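PDB 4ERU: YciF Bacterial Stress Response Protein from Salmonella enterica subsp. enterica serovar Typhimurium, which is of unknown function but has a ferritin-like helix bundle that holds two magnesium ions and probably serves in the bacterial stress response. Local coordinates for residues Y21-Q26 and V79-L84; K33-T38 and K42-F47; L126-Q129 and A135-L138. All coordinates share one frame; numbering follows the deposited sequence.

Contact 1. Residues Y21-Q26 and V79-L84. With MG (magnesium ion), chain E.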
loop_
_atom_site.group_PDB
_atom_site.type_symbol
_atom_site.label_atom_id
_atom_site.label_comp_id
_atom_site.label_asym_id
_atom_site.label_seq_id
_atom_site.Cartn_x
_atom_site.Cartn_y
_atom_site.Cartn_z
ATOM N N TYR A 21 4.777 2.868 -13.633
ATOM C CA TYR A 21 4.524 2.365 -14.974
ATOM C C TYR A 21 4.786 0.857 -15.042
ATOM O O TYR A 21 3.973 0.100 -15.577
ATOM C CB TYR A 21 5.423 3.121 -15.955
ATOM C CG TYR A 21 5.317 2.745 -17.407
ATOM C CD1 TYR A 21 4.148 2.985 -18.130
ATOM C CD2 TYR A 21 6.428 2.245 -18.092
ATOM C CE1 TYR A 21 4.067 2.694 -19.501
ATOM C CE2 TYR A 21 6.356 1.944 -19.475
ATOM C CZ TYR A 21 5.162 2.159 -20.159
ATOM O OH TYR A 21 5.084 1.862 -21.506
ATOM N N SER A 22 5.905 0.419 -14.470
ATOM C CA SER A 22 6.147 -1.023 -14.336
ATOM C C SER A 22 5.082 -1.754 -13.504
ATOM O O SER A 22 4.633 -2.857 -13.867
ATOM C CB SER A 22 7.520 -1.283 -13.728
ATOM O OG SER A 22 7.588 -2.646 -13.330
ATOM N N ALA A 23 4.683 -1.144 -12.387
ATOM C CA ALA A 23 3.652 -1.726 -11.514
ATOM C C ALA A 23 2.359 -1.939 -12.306
ATOM O O ALA A 23 1.728 -3.003 -12.202
ATOM C CB ALA A 23 3.368 -0.781 -10.293
ATOM N N GLU A 24 1.962 -0.937 -13.099
ATOM C CA GLU A 24 0.725 -1.059 -13.859
ATOM C C GLU A 24 0.825 -2.156 -14.918
ATOM O O GLU A 24 -0.117 -2.939 -15.083
ATOM C CB GLU A 24 0.338 0.255 -14.512
ATOM C CG GLU A 24 0.162 1.444 -13.564
ATOM C CD GLU A 24 -1.164 1.518 -12.836
ATOM O OE1 GLU A 24 -1.681 2.657 -12.650
ATOM O OE2 GLU A 24 -1.703 0.478 -12.416
ATOM N N LYS A 25 1.960 -2.222 -15.616
ATOM C CA LYS A 25 2.152 -3.257 -16.661
ATOM C C LYS A 25 2.105 -4.670 -16.058
ATOM O O LYS A 25 1.455 -5.566 -16.596
ATOM C CB LYS A 25 3.465 -3.045 -17.411
ATOM C CG LYS A 25 3.445 -1.787 -18.291
ATOM C CD LYS A 25 4.635 -1.715 -19.299
ATOM C CE LYS A 25 6.006 -1.817 -18.619
ATOM N NZ LYS A 25 7.136 -1.496 -19.587
ATOM N N GLN A 26 2.810 -4.856 -14.943
ATOM C CA GLN A 26 2.750 -6.100 -14.197
ATOM C C GLN A 26 1.351 -6.465 -13.756
ATOM O O GLN A 26 0.962 -7.618 -13.886
ATOM C CB GLN A 26 3.615 -6.052 -12.962
ATOM C CG GLN A 26 5.082 -6.078 -13.226
ATOM C CD GLN A 26 5.823 -5.997 -11.897
ATOM O OE1 GLN A 26 5.762 -6.938 -11.095
ATOM N NE2 GLN A 26 6.472 -4.850 -11.631
ATOM N N VAL A 79 9.546 -3.776 -7.700
ATOM C CA VAL A 79 9.727 -5.017 -6.934
ATOM C C VAL A 79 8.601 -5.195 -5.909
ATOM O O VAL A 79 8.178 -6.322 -5.643
ATOM C CB VAL A 79 11.181 -5.145 -6.308
ATOM C CG1 VAL A 79 11.256 -6.259 -5.259
ATOM C CG2 VAL A 79 12.240 -5.397 -7.425
ATOM N N ALA A 80 8.121 -4.086 -5.340
ATOM C CA ALA A 80 6.972 -4.132 -4.431
ATOM C C ALA A 80 5.723 -4.679 -5.133
ATOM O O ALA A 80 5.079 -5.596 -4.641
ATOM C CB ALA A 80 6.695 -2.751 -3.852
HETATM N N MSE A 81 5.386 -4.135 -6.296
HETATM C CA MSE A 81 4.246 -4.666 -6.997
HETATM C C MSE A 81 4.481 -6.136 -7.300
HETATM O O MSE A 81 3.559 -6.932 -7.209
HETATM C CB MSE A 81 3.948 -3.890 -8.297
HETATM C CG MSE A 81 2.719 -4.461 -9.062
HETATM SE SE MSE A 81 1.103 -4.381 -7.956
HETATM C CE MSE A 81 0.897 -2.410 -7.783
ATOM N N GLU A 82 5.707 -6.504 -7.663
ATOM C CA GLU A 82 5.992 -7.907 -7.938
ATOM C C GLU A 82 5.663 -8.785 -6.743
ATOM O O GLU A 82 5.063 -9.865 -6.904
ATOM C CB GLU A 82 7.457 -8.108 -8.393
ATOM C CG GLU A 82 7.759 -9.529 -8.870
ATOM C CD GLU A 82 9.218 -9.704 -9.292
ATOM O OE1 GLU A 82 10.111 -9.126 -8.636
ATOM O OE2 GLU A 82 9.465 -10.425 -10.283
ATOM N N GLY A 83 6.062 -8.344 -5.556
ATOM C CA GLY A 83 5.796 -9.111 -4.324
ATOM C C GLY A 83 4.292 -9.155 -4.019
ATOM O O GLY A 83 3.763 -10.211 -3.640
ATOM N N LEU A 84 3.594 -8.023 -4.196
ATOM C CA LEU A 84 2.119 -8.012 -3.977
ATOM C C LEU A 84 1.371 -8.949 -4.915
ATOM O O LEU A 84 0.444 -9.677 -4.499
ATOM C CB LEU A 84 1.549 -6.582 -4.045
ATOM C CG LEU A 84 2.072 -5.615 -2.964
ATOM C CD1 LEU A 84 1.485 -4.188 -3.095
ATOM C CD2 LEU A 84 1.827 -6.159 -1.532
HETATM MG MG MG E . -3.626 1.776 -11.683
HETATM O O HOH W 1 -4.624 -0.127 -11.529
#

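Contact 2. Residues K33-T38 and K42-F47. With MLT (D-malate), chain C.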
loop_
_atom_site.group_PDB
_atom_site.type_symbol
_atom_site.label_atom_id
_atom_site.label_comp_id
_atom_site.label_asym_id
_atom_site.label_seq_id
_atom_site.Cartn_x
_atom_site.Cartn_y
_atom_site.Cartn_z
ATOM N N LYS A 33 -5.735 -13.857 -14.537
ATOM C CA LYS A 33 -5.735 -14.986 -13.639
ATOM C C LYS A 33 -6.570 -14.726 -12.391
ATOM O O LYS A 33 -7.316 -15.609 -11.932
ATOM C CB LYS A 33 -4.311 -15.339 -13.237
ATOM C CG LYS A 33 -4.317 -16.221 -12.027
ATOM C CD LYS A 33 -3.466 -17.394 -12.223
ATOM C CE LYS A 33 -2.114 -17.165 -11.670
ATOM N NZ LYS A 33 -1.779 -18.488 -11.092
ATOM N N LEU A 34 -6.464 -13.508 -11.845
ATOM C CA LEU A 34 -7.282 -13.159 -10.689
ATOM C C LEU A 34 -8.767 -13.265 -11.037
ATOM O O LEU A 34 -9.560 -13.781 -10.244
ATOM C CB LEU A 34 -6.945 -11.747 -10.146
ATOM C CG LEU A 34 -5.504 -11.517 -9.705
ATOM C CD1 LEU A 34 -5.270 -10.130 -9.052
ATOM C CD2 LEU A 34 -5.021 -12.644 -8.759
ATOM N N ALA A 35 -9.142 -12.797 -12.223
ATOM C CA ALA A 35 -10.523 -12.869 -12.619
ATOM C C ALA A 35 -10.984 -14.324 -12.714
ATOM O O ALA A 35 -12.100 -14.626 -12.310
ATOM C CB ALA A 35 -10.775 -12.120 -13.955
ATOM N N ARG A 36 -10.118 -15.224 -13.193
ATOM C CA ARG A 36 -10.509 -16.655 -13.368
ATOM C C ARG A 36 -10.582 -17.380 -12.047
ATOM O O ARG A 36 -11.407 -18.273 -11.878
ATOM C CB ARG A 36 -9.487 -17.413 -14.225
ATOM C CG ARG A 36 -9.398 -16.955 -15.620
ATOM C CD ARG A 36 -8.598 -17.946 -16.474
ATOM N NE ARG A 36 -7.209 -18.148 -16.069
ATOM C CZ ARG A 36 -6.154 -17.416 -16.444
ATOM N NH1 ARG A 36 -6.272 -16.360 -17.242
ATOM N NH2 ARG A 36 -4.950 -17.749 -16.005
ATOM N N ALA A 37 -9.709 -16.976 -11.118
ATOM C CA ALA A 37 -9.510 -17.667 -9.847
ATOM C C ALA A 37 -10.689 -17.529 -8.898
ATOM O O ALA A 37 -10.830 -18.303 -7.947
ATOM C CB ALA A 37 -8.231 -17.189 -9.176
ATOM N N THR A 38 -11.553 -16.563 -9.150
ATOM C CA THR A 38 -12.726 -16.435 -8.302
ATOM C C THR A 38 -13.971 -17.009 -8.945
ATOM O O THR A 38 -14.222 -16.792 -10.145
ATOM C CB THR A 38 -12.977 -14.989 -7.817
ATOM O OG1 THR A 38 -14.264 -14.940 -7.193
ATOM C CG2 THR A 38 -12.918 -13.988 -8.949
ATOM N N LYS A 42 -19.494 -11.333 -9.467
ATOM C CA LYS A 42 -19.272 -9.914 -9.199
ATOM C C LYS A 42 -17.787 -9.534 -8.988
ATOM O O LYS A 42 -17.336 -8.489 -9.475
ATOM C CB LYS A 42 -20.110 -9.433 -8.012
ATOM C CG LYS A 42 -21.507 -8.929 -8.375
ATOM C CD LYS A 42 -22.156 -8.215 -7.187
ATOM C CE LYS A 42 -22.514 -9.196 -6.058
ATOM N NZ LYS A 42 -22.205 -8.642 -4.695
ATOM N N LEU A 43 -17.042 -10.370 -8.275
ATOM C CA LEU A 43 -15.622 -10.119 -8.056
ATOM C C LEU A 43 -14.863 -10.370 -9.362
ATOM O O LEU A 43 -13.928 -9.651 -9.714
ATOM C CB LEU A 43 -15.068 -11.002 -6.935
ATOM C CG LEU A 43 -13.562 -10.901 -6.608
ATOM C CD1 LEU A 43 -13.095 -9.450 -6.364
ATOM C CD2 LEU A 43 -13.181 -11.801 -5.428
ATOM N N SER A 44 -15.307 -11.389 -10.086
ATOM C CA SER A 44 -14.750 -11.703 -11.383
ATOM C C SER A 44 -14.915 -10.475 -12.300
ATOM O O SER A 44 -13.956 -10.045 -12.954
ATOM C CB SER A 44 -15.453 -12.929 -11.941
ATOM O OG SER A 44 -14.683 -13.512 -12.964
ATOM N N GLN A 45 -16.115 -9.887 -12.310
ATOM C CA GLN A 45 -16.358 -8.701 -13.115
ATOM C C GLN A 45 -15.522 -7.497 -12.673
ATOM O O GLN A 45 -15.113 -6.713 -13.504
ATOM C CB GLN A 45 -17.840 -8.320 -13.127
ATOM C CG GLN A 45 -18.693 -9.208 -14.067
ATOM C CD GLN A 45 -20.206 -9.156 -13.755
ATOM O OE1 GLN A 45 -20.668 -8.327 -12.954
ATOM N NE2 GLN A 45 -20.976 -10.050 -14.382
ATOM N N ALA A 46 -15.290 -7.355 -11.370
ATOM C CA ALA A 46 -14.527 -6.229 -10.847
ATOM C C ALA A 46 -13.096 -6.359 -11.329
ATOM O O ALA A 46 -12.487 -5.366 -11.709
ATOM C CB ALA A 46 -14.571 -6.194 -9.311
ATOM N N PHE A 47 -12.574 -7.589 -11.337
ATOM C CA PHE A 47 -11.228 -7.826 -11.865
ATOM C C PHE A 47 -11.071 -7.496 -13.352
ATOM O O PHE A 47 -10.051 -6.914 -13.739
ATOM C CB PHE A 47 -10.686 -9.222 -11.526
ATOM C CG PHE A 47 -10.247 -9.377 -10.069
ATOM C CD1 PHE A 47 -9.452 -8.422 -9.455
ATOM C CD2 PHE A 47 -10.631 -10.498 -9.324
ATOM C CE1 PHE A 47 -9.043 -8.570 -8.116
ATOM C CE2 PHE A 47 -10.232 -10.664 -7.980
ATOM C CZ PHE A 47 -9.444 -9.689 -7.368
HETATM C C1 MLT C . -6.695 -21.885 -10.278
HETATM O O1 MLT C . -5.974 -22.410 -9.403
HETATM O O2 MLT C . -7.887 -21.570 -10.077
HETATM C C2 MLT C . -6.100 -21.623 -11.630
HETATM O O3 MLT C . -4.672 -21.633 -11.531
HETATM C C3 MLT C . -6.563 -20.261 -12.134
HETATM C C4 MLT C . -6.109 -20.072 -13.562
HETATM O O4 MLT C . -4.914 -19.771 -13.773
HETATM O O5 MLT C . -6.946 -20.220 -14.476
#

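Contact 3. Residues L126-Q129 and A135-L138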
loop_
_atom_site.group_PDB
_atom_site.type_symbol
_atom_site.label_atom_id
_atom_site.label_comp_id
_atom_site.label_asym_id
_atom_site.label_seq_id
_atom_site.Cartn_x
_atom_site.Cartn_y
_atom_site.Cartn_z
ATOM N N LEU A 126 4.352 15.999 -6.569
ATOM C CA LEU A 126 5.554 16.406 -7.255
ATOM C C LEU A 126 5.239 17.062 -8.606
ATOM O O LEU A 126 5.942 17.972 -9.006
ATOM C CB LEU A 126 6.480 15.217 -7.463
ATOM C CG LEU A 126 6.944 14.463 -6.218
ATOM C CD1 LEU A 126 7.867 13.314 -6.660
ATOM C CD2 LEU A 126 7.624 15.369 -5.210
ATOM N N ALA A 127 4.205 16.585 -9.308
ATOM C CA ALA A 127 3.819 17.222 -10.563
ATOM C C ALA A 127 3.439 18.683 -10.341
ATOM O O ALA A 127 3.893 19.540 -11.090
ATOM C CB ALA A 127 2.705 16.470 -11.297
ATOM N N GLU A 128 2.612 18.954 -9.335
ATOM C CA GLU A 128 2.216 20.316 -8.968
ATOM C C GLU A 128 3.422 21.189 -8.662
ATOM O O GLU A 128 3.554 22.290 -9.202
ATOM C CB GLU A 128 1.244 20.316 -7.778
ATOM C CG GLU A 128 0.643 21.706 -7.482
ATOM C CD GLU A 128 -0.714 21.643 -6.767
ATOM O OE1 GLU A 128 -0.911 20.760 -5.904
ATOM O OE2 GLU A 128 -1.594 22.484 -7.060
ATOM N N GLN A 129 4.319 20.672 -7.828
ATOM C CA GLN A 129 5.548 21.369 -7.487
ATOM C C GLN A 129 6.417 21.688 -8.709
ATOM O O GLN A 129 7.039 22.740 -8.782
ATOM C CB GLN A 129 6.339 20.552 -6.470
ATOM C CG GLN A 129 7.641 21.177 -6.047
ATOM C CD GLN A 129 8.330 20.413 -4.932
ATOM O OE1 GLN A 129 7.728 19.546 -4.258
ATOM N NE2 GLN A 129 9.604 20.754 -4.706
ATOM N N ALA A 135 0.295 16.778 -16.566
ATOM C CA ALA A 135 0.504 15.592 -15.742
ATOM C C ALA A 135 -0.412 15.654 -14.507
ATOM O O ALA A 135 -1.135 14.695 -14.230
ATOM C CB ALA A 135 1.984 15.455 -15.345
ATOM N N LEU A 136 -0.421 16.799 -13.824
ATOM C CA LEU A 136 -1.237 16.976 -12.626
ATOM C C LEU A 136 -2.664 16.524 -12.843
ATOM O O LEU A 136 -3.150 15.692 -12.088
ATOM C CB LEU A 136 -1.226 18.414 -12.074
ATOM C CG LEU A 136 -1.950 18.609 -10.721
ATOM C CD1 LEU A 136 -1.373 17.675 -9.595
ATOM C CD2 LEU A 136 -2.002 20.081 -10.226
ATOM N N LYS A 137 -3.333 17.049 -13.867
ATOM C CA LYS A 137 -4.714 16.617 -14.117
ATOM C C LYS A 137 -4.832 15.129 -14.478
ATOM O O LYS A 137 -5.767 14.475 -14.029
ATOM C CB LYS A 137 -5.473 17.553 -15.089
ATOM C CG LYS A 137 -5.459 17.194 -16.565
ATOM C CD LYS A 137 -6.328 18.181 -17.422
ATOM C CE LYS A 137 -7.811 17.812 -17.400
ATOM N NZ LYS A 137 -8.063 16.472 -18.074
ATOM N N LEU A 138 -3.895 14.588 -15.268
ATOM C CA LEU A 138 -3.919 13.154 -15.568
ATOM C C LEU A 138 -3.707 12.274 -14.309
ATOM O O LEU A 138 -4.439 11.295 -14.079
ATOM C CB LEU A 138 -2.934 12.794 -16.690
ATOM C CG LEU A 138 -3.276 13.456 -18.035
ATOM C CD1 LEU A 138 -2.039 13.480 -18.912
ATOM C CD2 LEU A 138 -4.468 12.751 -18.749
#

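Contact 1. Residues Y21-Q26 and V79-L84
A chi1 of 180° swings the chain of selenomethionine M81 away from its backbone N and along A23, and bends at chi2 and chi3 fold CE back to within 3.9 Å of A23 CB. Q26 has CG beside the backbone N (chi1 -71°) and then runs straight, which carries its amide across to E82. The helices are closest at A23, where the methyl CB meets M81 CB at 3.7 Å and M81 CG lies 3.6 Å from A23 O. Q26 OE1 rests on the backbone side of E82, 3.3 Å from CA, with the amide nearly perpendicular to the E82 carboxylate; NE2 is turned back to S22 OG (3.0 Å) and also bonds C78 O, fixing the rotation of the amide. Segments 21-26 and 79-84 run nearly parallel, at 24°, where the short helix 79-93 packs on helix 9-37 of a ferritin-like bundle. From the other side of helix 9-37, E24 enters the bundle interior and grips a magnesium ion with both oxygens, OE1 at 2.3 Å and OE2 at 2.4 Å. Q57, E146 and a water are further ligands, and Y120 OH, bonded to E24 OE1, probably helps to orient the carboxylate. M81 packs on helix 99-130.

Contact 2. Residues K33-T38 and K42-F47
An antiparallel helical hairpin, the first of the ferritin-like bundle, is closed here just beside its turn: helix 33-37 and helix 42-47 run at 173° with axes 8.1 Å apart. F47 lies against L34, whose CB sits over the ring centre in a CH-pi contact, 3.9 Å from the centroid of the F47 ring and 7° off its normal. T38 CG2 comes to the edge of the same ring, and F47 CB meets A35 CB at 3.8 Å. On the outer side, S44 directs its hydroxyl away from its own N (chi1 -161°), and OG donates to A35 O at 2.9 Å from above the carbonyl plane. T38 fills the end of the interface: its CG2 packs on S44 N at 3.7 Å, while OG1, near L43 CD2, bonds D102 OD1 and N40 N. On the far side of helix 33-37, R36 holds one carboxylate of D-malate with two nearly straight bonds, NE to O5 at 2.6 Å and NH2 to O4 at 3.0 Å; K33 CD passes near O4. I92 and R101 complete that pocket. Helix 79-93 packs on K33, L34 and A37, helix 99-130 touches L43 and F47, and helix 133-159 lies along K42, L43 and A46.

Contact 3. Residues L126-Q129 and A135-L138
Helical segments 126-129 and 135-138 approach each other just either side of a short turn, and their backbones are nearest at A127 and L136, where the CA atoms are 5.5 Å apart. A127 turns its CB toward the second helix, 4.0 Å from L136 N and 4.2 Å from A135 CB, so that its methyl group meets another methyl and the backbone; the short separation is consistent with the small size of this side chain. Beside it, L136 reaches back over the first helix. Its chi1 of -174° sends the chain out opposite the backbone N, and chi2 turns the two methyls toward E128: CD1 touches E128 CB at 4.1 Å, and CD2 runs beside the rest of the chain, 4.0 Å from E128 OE2. The extended chain of E128 thus meets L136 with its aliphatic part, while its carboxylate end lies by a methyl. The two layers differ in depth. A127 and A135 are buried, with F13 of helix 9-37 packed on A127 and I64 of helix 41-66 packed on A135, whereas E128 is on the surface. The contact between the segments is apolar packing, without a polar bond across it. Alanine packing flanked by L136 and E128, beside the turn between helices 99-130 and 133-159, belongs to the second helical hairpin of the ferritin-like four-helix bundle.

From the N terminus, helix 9-37 first takes part in contact 1 at 21-26 and then, nearer its end, in contact 2. Contact 2 closes the short turn into helix 41-66 and is nested inside the much longer loop that contact 1 closes when helix 79-93 returns to helix 9-37. Contact 3 follows in series, closing the turn between helices 99-130 and 133-159. Contacts 2 and 3 thus join the helices of two hairpins near opposite ends of the bundle, their centres about 32 Å apart, while contact 1 lies nearer the middle and ties the additional helix to the first hairpin. None of the three touches another.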